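Local structure of dihydroxyacetone kinase (Citrobacter freundii, 1UN8) at residues L244-I258 / L276-G290. The protein phosphorylates dihydroxyacetone at the expense of ATP, with a divalent metal ion as cofactor, giving dihydroxyacetone phosphate in the oxidative branch of glycerol fermentation. Sequence-based numbering, arbitrary orientation.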
ATOM      1  N   LEU A 244      16.267   2.037 -18.358  1.00 47.01           N
ATOM      2  CA  LEU A 244      17.177   2.059 -17.225  1.00 46.55           C
ATOM      3  C   LEU A 244      18.559   1.635 -17.703  1.00 46.98           C
ATOM      4  O   LEU A 244      19.557   2.270 -17.364  1.00 47.58           O
ATOM      5  CB  LEU A 244      16.698   1.121 -16.118  1.00 46.24           C
ATOM      6  CG  LEU A 244      15.660   1.697 -15.147  1.00 47.17           C
ATOM      7  CD1 LEU A 244      15.127   0.601 -14.246  1.00 44.06           C
ATOM      8  CD2 LEU A 244      16.287   2.801 -14.315  1.00 45.51           C
ATOM      9  N   LEU A 245      18.616   0.571 -18.506  1.00 46.39           N
ATOM     10  CA  LEU A 245      19.889   0.084 -19.015  1.00 46.79           C
ATOM     11  C   LEU A 245      20.607   1.116 -19.878  1.00 47.37           C
ATOM     12  O   LEU A 245      21.837   1.218 -19.843  1.00 47.98           O
ATOM     13  CB  LEU A 245      19.694  -1.209 -19.811  1.00 46.00           C
ATOM     14  CG  LEU A 245      19.517  -2.476 -18.971  1.00 48.09           C
ATOM     15  CD1 LEU A 245      19.395  -3.689 -19.872  1.00 46.69           C
ATOM     16  CD2 LEU A 245      20.699  -2.637 -18.025  1.00 47.08           C
ATOM     17  N   ALA A 246      19.843   1.881 -20.643  1.00 46.91           N
ATOM     18  CA  ALA A 246      20.428   2.898 -21.502  1.00 48.43           C
ATOM     19  C   ALA A 246      21.074   4.017 -20.683  1.00 49.52           C
ATOM     20  O   ALA A 246      21.967   4.713 -21.171  1.00 51.10           O
ATOM     21  CB  ALA A 246      19.364   3.478 -22.431  1.00 46.98           C
ATOM     22  N   ALA A 247      20.637   4.193 -19.440  1.00 49.26           N
ATOM     23  CA  ALA A 247      21.198   5.246 -18.609  1.00 49.49           C
ATOM     24  C   ALA A 247      22.279   4.736 -17.677  1.00 50.40           C
ATOM     25  O   ALA A 247      23.104   5.504 -17.207  1.00 50.63           O
ATOM     26  CB  ALA A 247      20.103   5.910 -17.808  1.00 48.48           C
ATOM     27  N   LEU A 248      22.275   3.437 -17.415  1.00 51.84           N
ATOM     28  CA  LEU A 248      23.253   2.841 -16.522  1.00 54.26           C
ATOM     29  C   LEU A 248      24.552   2.524 -17.232  1.00 55.95           C
ATOM     30  O   LEU A 248      24.587   2.440 -18.454  1.00 56.10           O
ATOM     31  CB  LEU A 248      22.692   1.543 -15.940  1.00 53.93           C
ATOM     32  CG  LEU A 248      21.557   1.639 -14.919  1.00 54.29           C
ATOM     33  CD1 LEU A 248      20.800   0.312 -14.857  1.00 52.32           C
ATOM     34  CD2 LEU A 248      22.137   2.017 -13.560  1.00 51.73           C
ATOM     35  N   PRO A 249      25.652   2.366 -16.470  1.00 57.96           N
ATOM     36  CA  PRO A 249      26.946   2.038 -17.075  1.00 59.42           C
ATOM     37  C   PRO A 249      26.735   0.673 -17.733  1.00 61.28           C
ATOM     38  O   PRO A 249      25.859  -0.080 -17.308  1.00 61.51           O
ATOM     39  CB  PRO A 249      27.872   1.957 -15.869  1.00 58.41           C
ATOM     40  CG  PRO A 249      27.280   2.945 -14.933  1.00 58.07           C
ATOM     41  CD  PRO A 249      25.809   2.656 -15.034  1.00 57.58           C
ATOM     42  N   GLU A 250      27.517   0.331 -18.751  1.00 63.44           N
ATOM     43  CA  GLU A 250      27.303  -0.951 -19.403  1.00 65.51           C
ATOM     44  C   GLU A 250      27.709  -2.142 -18.534  1.00 65.05           C
ATOM     45  O   GLU A 250      27.385  -3.287 -18.855  1.00 65.52           O
ATOM     46  CB  GLU A 250      28.020  -1.001 -20.754  1.00 68.67           C
ATOM     47  CG  GLU A 250      29.443  -1.513 -20.708  1.00 74.90           C
ATOM     48  CD  GLU A 250      30.040  -1.665 -22.094  1.00 77.88           C
ATOM     49  OE1 GLU A 250      30.221  -0.628 -22.773  1.00 79.23           O
ATOM     50  OE2 GLU A 250      30.317  -2.819 -22.503  1.00 79.45           O
ATOM     51  N   THR A 251      28.409  -1.887 -17.434  1.00 63.98           N
ATOM     52  CA  THR A 251      28.803  -2.970 -16.541  1.00 63.61           C
ATOM     53  C   THR A 251      28.766  -2.514 -15.092  1.00 63.15           C
ATOM     54  O   THR A 251      28.796  -1.315 -14.804  1.00 60.92           O
ATOM     55  CB  THR A 251      30.235  -3.501 -16.837  1.00 65.31           C
ATOM     56  OG1 THR A 251      31.206  -2.525 -16.439  1.00 64.45           O
ATOM     57  CG2 THR A 251      30.401  -3.820 -18.322  1.00 64.98           C
ATOM     58  N   GLY A 252      28.710  -3.488 -14.186  1.00 63.99           N
ATOM     59  CA  GLY A 252      28.671  -3.189 -12.761  1.00 63.24           C
ATOM     60  C   GLY A 252      27.463  -3.784 -12.049  1.00 62.17           C
ATOM     61  O   GLY A 252      26.399  -3.962 -12.647  1.00 62.28           O
ATOM     62  N   ARG A 253      27.633  -4.095 -10.767  1.00 60.00           N
ATOM     63  CA  ARG A 253      26.559  -4.660  -9.971  1.00 56.75           C
ATOM     64  C   ARG A 253      25.538  -3.573  -9.637  1.00 55.82           C
ATOM     65  O   ARG A 253      25.852  -2.375  -9.652  1.00 54.08           O
ATOM     66  CB  ARG A 253      27.118  -5.294  -8.691  1.00 57.62           C
ATOM     67  CG  ARG A 253      28.183  -6.363  -8.944  1.00 55.99           C
ATOM     68  CD  ARG A 253      27.769  -7.325 -10.042  1.00 55.17           C
ATOM     69  NE  ARG A 253      26.644  -8.174  -9.653  1.00 56.20           N
ATOM     70  CZ  ARG A 253      26.053  -9.041 -10.472  1.00 55.82           C
ATOM     71  NH1 ARG A 253      26.487  -9.166 -11.720  1.00 55.37           N
ATOM     72  NH2 ARG A 253      25.034  -9.783 -10.049  1.00 54.75           N
ATOM     73  N   LEU A 254      24.317  -4.008  -9.328  1.00 53.80           N
ATOM     74  CA  LEU A 254      23.220  -3.094  -9.042  1.00 51.48           C
ATOM     75  C   LEU A 254      22.295  -3.496  -7.905  1.00 50.30           C
ATOM     76  O   LEU A 254      22.046  -4.663  -7.636  1.00 51.29           O
ATOM     77  CB  LEU A 254      22.315  -2.935 -10.283  1.00 51.74           C
ATOM     78  CG  LEU A 254      22.939  -2.512 -11.617  1.00 50.43           C
ATOM     79  CD1 LEU A 254      22.036  -2.886 -12.774  1.00 49.83           C
ATOM     80  CD2 LEU A 254      23.210  -1.019 -11.628  1.00 50.37           C
ATOM     81  N   ALA A 255      21.793  -2.477  -7.252  1.00 47.83           N
ATOM     82  CA  ALA A 255      20.797  -2.640  -6.208  1.00 45.64           C
ATOM     83  C   ALA A 255      19.542  -2.027  -6.855  1.00 44.35           C
ATOM     84  O   ALA A 255      19.628  -0.928  -7.402  1.00 42.62           O
ATOM     85  CB  ALA A 255      21.163  -1.899  -4.925  1.00 44.98           C
ATOM     86  N   VAL A 256      18.395  -2.688  -6.806  1.00 43.59           N
ATOM     87  CA  VAL A 256      17.187  -2.140  -7.412  1.00 42.23           C
ATOM     88  C   VAL A 256      16.061  -2.003  -6.402  1.00 41.59           C
ATOM     89  O   VAL A 256      15.744  -2.946  -5.664  1.00 38.92           O
ATOM     90  CB  VAL A 256      16.704  -3.026  -8.594  1.00 42.30           C
ATOM     91  CG1 VAL A 256      15.326  -2.596  -9.069  1.00 38.75           C
ATOM     92  CG2 VAL A 256      17.711  -2.955  -9.735  1.00 42.49           C
ATOM     93  N   MET A 257      15.462  -0.818  -6.375  1.00 39.73           N
ATOM     94  CA  MET A 257      14.364  -0.558  -5.466  1.00 40.41           C
ATOM     95  C   MET A 257      13.019  -0.529  -6.199  1.00 40.72           C
ATOM     96  O   MET A 257      12.810   0.275  -7.113  1.00 40.89           O
ATOM     97  CB  MET A 257      14.591   0.764  -4.737  1.00 40.36           C
ATOM     98  CG  MET A 257      13.372   1.271  -3.992  1.00 40.56           C
ATOM     99  SD  MET A 257      13.732   2.708  -2.957  1.00 41.08           S
ATOM    100  CE  MET A 257      14.420   3.841  -4.167  1.00 40.06           C
ATOM    101  N   ILE A 258      12.120  -1.427  -5.804  1.00 39.50           N
ATOM    102  CA  ILE A 258      10.775  -1.507  -6.381  1.00 36.51           C
ATOM    103  C   ILE A 258       9.844  -0.767  -5.417  1.00 35.08           C
ATOM    104  O   ILE A 258       9.498  -1.274  -4.349  1.00 34.17           O
ATOM    105  CB  ILE A 258      10.306  -2.970  -6.515  1.00 37.26           C
ATOM    106  CG1 ILE A 258      11.354  -3.776  -7.282  1.00 36.58           C
ATOM    107  CG2 ILE A 258       8.977  -3.037  -7.240  1.00 33.90           C
ATOM    108  CD1 ILE A 258      11.800  -5.039  -6.583  1.00 36.67           C
ATOM    109  N   LEU A 276      10.733  -8.028 -13.134  1.00 49.45           N
ATOM    110  CA  LEU A 276      12.054  -7.446 -12.979  1.00 49.83           C
ATOM    111  C   LEU A 276      13.103  -8.537 -12.878  1.00 50.71           C
ATOM    112  O   LEU A 276      14.165  -8.439 -13.479  1.00 51.94           O
ATOM    113  CB  LEU A 276      12.130  -6.579 -11.723  1.00 48.31           C
ATOM    114  CG  LEU A 276      13.541  -6.037 -11.456  1.00 48.78           C
ATOM    115  CD1 LEU A 276      13.843  -4.872 -12.390  1.00 46.61           C
ATOM    116  CD2 LEU A 276      13.655  -5.585 -10.027  1.00 46.85           C
ATOM    117  N   ALA A 277      12.802  -9.575 -12.111  1.00 52.08           N
ATOM    118  CA  ALA A 277      13.731 -10.685 -11.917  1.00 53.20           C
ATOM    119  C   ALA A 277      13.982 -11.456 -13.202  1.00 53.93           C
ATOM    120  O   ALA A 277      14.986 -12.155 -13.334  1.00 55.48           O
ATOM    121  CB  ALA A 277      13.194 -11.628 -10.844  1.00 52.97           C
ATOM    122  N   SER A 278      13.068 -11.326 -14.152  1.00 54.28           N
ATOM    123  CA  SER A 278      13.195 -12.013 -15.428  1.00 55.31           C
ATOM    124  C   SER A 278      13.620 -11.067 -16.544  1.00 55.43           C
ATOM    125  O   SER A 278      13.684 -11.465 -17.705  1.00 56.07           O
ATOM    126  CB  SER A 278      11.862 -12.651 -15.804  1.00 54.79           C
ATOM    127  OG  SER A 278      11.379 -13.443 -14.740  1.00 58.49           O
ATOM    128  N   SER A 279      13.903  -9.814 -16.198  1.00 54.53           N
ATOM    129  CA  SER A 279      14.298  -8.835 -17.197  1.00 53.27           C
ATOM    130  C   SER A 279      15.792  -8.922 -17.477  1.00 53.46           C
ATOM    131  O   SER A 279      16.544  -9.523 -16.716  1.00 52.42           O
ATOM    132  CB  SER A 279      13.928  -7.419 -16.732  1.00 51.28           C
ATOM    133  OG  SER A 279      14.771  -6.981 -15.682  1.00 48.26           O
ATOM    134  N   PRO A 280      16.236  -8.330 -18.592  1.00 53.60           N
ATOM    135  CA  PRO A 280      17.652  -8.348 -18.955  1.00 54.90           C
ATOM    136  C   PRO A 280      18.506  -7.705 -17.869  1.00 55.66           C
ATOM    137  O   PRO A 280      19.732  -7.802 -17.894  1.00 57.07           O
ATOM    138  CB  PRO A 280      17.683  -7.547 -20.253  1.00 53.86           C
ATOM    139  CG  PRO A 280      16.333  -7.800 -20.834  1.00 54.30           C
ATOM    140  CD  PRO A 280      15.433  -7.687 -19.643  1.00 53.63           C
ATOM    141  N   LEU A 281      17.849  -7.057 -16.911  1.00 54.61           N
ATOM    142  CA  LEU A 281      18.535  -6.379 -15.815  1.00 55.07           C
ATOM    143  C   LEU A 281      18.930  -7.364 -14.721  1.00 56.50           C
ATOM    144  O   LEU A 281      19.787  -7.095 -13.879  1.00 54.82           O
ATOM    145  CB  LEU A 281      17.610  -5.313 -15.246  1.00 54.37           C
ATOM    146  CG  LEU A 281      18.128  -4.368 -14.178  1.00 53.37           C
ATOM    147  CD1 LEU A 281      19.341  -3.631 -14.690  1.00 54.03           C
ATOM    148  CD2 LEU A 281      17.035  -3.390 -13.822  1.00 53.37           C
ATOM    149  N   HIS A 282      18.284  -8.520 -14.777  1.00 59.32           N
ATOM    150  CA  HIS A 282      18.452  -9.619 -13.835  1.00 62.01           C
ATOM    151  C   HIS A 282      19.867 -10.036 -13.417  1.00 62.04           C
ATOM    152  O   HIS A 282      20.175 -10.084 -12.222  1.00 62.45           O
ATOM    153  CB  HIS A 282      17.670 -10.818 -14.394  1.00 65.81           C
ATOM    154  CG  HIS A 282      18.218 -12.158 -14.012  1.00 71.01           C
ATOM    155  ND1 HIS A 282      18.250 -12.611 -12.709  1.00 73.14           N
ATOM    156  CD2 HIS A 282      18.727 -13.158 -14.772  1.00 72.13           C
ATOM    157  CE1 HIS A 282      18.752 -13.834 -12.684  1.00 74.10           C
ATOM    158  NE2 HIS A 282      19.050 -14.188 -13.923  1.00 74.28           N
ATOM    159  N   SER A 283      20.721 -10.338 -14.392  1.00 61.24           N
ATOM    160  CA  SER A 283      22.082 -10.797 -14.120  1.00 59.42           C
ATOM    161  C   SER A 283      23.013  -9.823 -13.409  1.00 58.47           C
ATOM    162  O   SER A 283      24.136 -10.184 -13.087  1.00 58.29           O
ATOM    163  CB  SER A 283      22.752 -11.244 -15.421  1.00 59.19           C
ATOM    164  OG  SER A 283      22.871 -10.163 -16.330  1.00 59.87           O
ATOM    165  N   ARG A 284      22.562  -8.604 -13.151  1.00 57.48           N
ATOM    166  CA  ARG A 284      23.423  -7.623 -12.496  1.00 56.88           C
ATOM    167  C   ARG A 284      22.891  -7.194 -11.145  1.00 56.36           C
ATOM    168  O   ARG A 284      23.485  -6.351 -10.490  1.00 56.29           O
ATOM    169  CB  ARG A 284      23.577  -6.391 -13.391  1.00 56.47           C
ATOM    170  CG  ARG A 284      24.130  -6.710 -14.766  1.00 56.78           C
ATOM    171  CD  ARG A 284      24.134  -5.490 -15.669  1.00 55.07           C
ATOM    172  NE  ARG A 284      24.855  -4.374 -15.072  1.00 52.78           N
ATOM    173  CZ  ARG A 284      24.891  -3.155 -15.593  1.00 52.33           C
ATOM    174  NH1 ARG A 284      24.250  -2.901 -16.723  1.00 50.88           N
ATOM    175  NH2 ARG A 284      25.547  -2.185 -14.972  1.00 53.44           N
ATOM    176  N   ILE A 285      21.769  -7.775 -10.735  1.00 56.00           N
ATOM    177  CA  ILE A 285      21.148  -7.444  -9.460  1.00 56.11           C
ATOM    178  C   ILE A 285      21.704  -8.243  -8.294  1.00 55.03           C
ATOM    179  O   ILE A 285      21.717  -9.471  -8.335  1.00 55.60           O
ATOM    180  CB  ILE A 285      19.629  -7.715  -9.477  1.00 56.96           C
ATOM    181  CG1 ILE A 285      19.004  -7.170 -10.764  1.00 57.30           C
ATOM    182  CG2 ILE A 285      18.986  -7.074  -8.251  1.00 55.64           C
ATOM    183  CD1 ILE A 285      18.218  -5.948 -10.617  1.00 58.90           C
ATOM    184  N   ASP A 286      22.134  -7.554  -7.240  1.00 54.56           N
ATOM    185  CA  ASP A 286      22.655  -8.246  -6.062  1.00 54.45           C
ATOM    186  C   ASP A 286      21.755  -7.961  -4.881  1.00 52.97           C
ATOM    187  O   ASP A 286      21.844  -8.621  -3.846  1.00 53.52           O
ATOM    188  CB  ASP A 286      24.092  -7.807  -5.720  1.00 54.85           C
ATOM    189  CG  ASP A 286      25.112  -8.297  -6.737  1.00 54.67           C
ATOM    190  OD1 ASP A 286      24.919  -9.411  -7.277  1.00 54.02           O
ATOM    191  OD2 ASP A 286      26.110  -7.581  -6.984  1.00 56.07           O
ATOM    192  N   TRP A 287      20.896  -6.960  -5.035  1.00 52.25           N
ATOM    193  CA  TRP A 287      19.972  -6.610  -3.971  1.00 52.55           C
ATOM    194  C   TRP A 287      18.653  -6.018  -4.464  1.00 51.45           C
ATOM    195  O   TRP A 287      18.612  -5.311  -5.465  1.00 50.83           O
ATOM    196  CB  TRP A 287      20.610  -5.617  -2.990  1.00 53.02           C
ATOM    197  CG  TRP A 287      21.924  -6.049  -2.408  1.00 56.36           C
ATOM    198  CD1 TRP A 287      23.173  -5.713  -2.860  1.00 56.92           C
ATOM    199  CD2 TRP A 287      22.123  -6.906  -1.279  1.00 56.03           C
ATOM    200  NE1 TRP A 287      24.131  -6.307  -2.082  1.00 57.15           N
ATOM    201  CE2 TRP A 287      23.518  -7.047  -1.105  1.00 57.40           C
ATOM    202  CE3 TRP A 287      21.261  -7.569  -0.398  1.00 56.83           C
ATOM    203  CZ2 TRP A 287      24.070  -7.827  -0.085  1.00 56.68           C
ATOM    204  CZ3 TRP A 287      21.807  -8.344   0.614  1.00 57.24           C
ATOM    205  CH2 TRP A 287      23.200  -8.468   0.762  1.00 58.24           C
ATOM    206  N   LEU A 288      17.576  -6.340  -3.752  1.00 51.15           N
ATOM    207  CA  LEU A 288      16.254  -5.793  -4.032  1.00 47.97           C
ATOM    208  C   LEU A 288      15.836  -4.996  -2.806  1.00 46.75           C
ATOM    209  O   LEU A 288      16.060  -5.420  -1.672  1.00 46.35           O
ATOM    210  CB  LEU A 288      15.219  -6.886  -4.267  1.00 46.80           C
ATOM    211  CG  LEU A 288      15.203  -7.605  -5.611  1.00 47.05           C
ATOM    212  CD1 LEU A 288      14.011  -8.535  -5.634  1.00 46.15           C
ATOM    213  CD2 LEU A 288      15.110  -6.609  -6.750  1.00 45.02           C
ATOM    214  N   ILE A 289      15.271  -3.821  -3.036  1.00 46.30           N
ATOM    215  CA  ILE A 289      14.775  -2.995  -1.950  1.00 45.98           C
ATOM    216  C   ILE A 289      13.286  -2.879  -2.293  1.00 45.63           C
ATOM    217  O   ILE A 289      12.902  -2.195  -3.254  1.00 45.76           O
ATOM    218  CB  ILE A 289      15.424  -1.586  -1.916  1.00 47.77           C
ATOM    219  CG1 ILE A 289      16.947  -1.674  -1.768  1.00 48.90           C
ATOM    220  CG2 ILE A 289      14.894  -0.817  -0.733  1.00 46.88           C
ATOM    221  CD1 ILE A 289      17.655  -2.147  -3.015  1.00 55.16           C
ATOM    222  N   GLY A 290      12.454  -3.577  -1.525  1.00 44.08           N
ATOM    223  CA  GLY A 290      11.024  -3.574  -1.772  1.00 42.39           C
ATOM    224  C   GLY A 290      10.687  -4.901  -2.426  1.00 41.41           C
ATOM    225  O   GLY A 290      11.524  -5.794  -2.399  1.00 41.90           O
TER
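In a beta-alpha-beta unit of the DhaK domain, strand 254-258 and strand 285-290 pair in parallel, joined through helix 266-277; Leu254 N gives a hydrogen bond to Arg284 O, and Asp286 N returns one to Leu254 O. A beta bulge then shifts the register by one residue, so Ala255 faces Trp287, and the ladder runs on through Val256 N to Trp287 O (3.0 Å) and Ile258 N to Ile289 O. Strand 254-260 is bonded on its other side to strand 301-309, and strand 285-292 is the outermost strand of this mixed sheet within the chain.

Two arginines tie the loops at the start of the strands. Arg284 reaches into the bend 249-252, where NE (2.9 Å) and NH2 (3.0 Å) both hold Gly252 O, lying in the guanidinium plane, while NH2 also bonds Pro249 O. Leu254 CD1 lies over one face of this guanidinium, with Thr251 CA over the opposite one. Arg253, folded back at chi2 and chi3, forms a side-on salt bridge with Asp286: its NE donates to OD2 (2.8 Å) and its NH2 to OD1. The guanidinium and carboxylate planes are 31° apart. Arg253 NH1 bonds Ser283 O.

Between the end of helix 233-247 and the strands, Leu281 CD1 touches Leu245 CD2 and Leu254 CD1. Farther along, Val256 and Leu276 meet tip to tip, CG1 to CD2 at 3.6 Å.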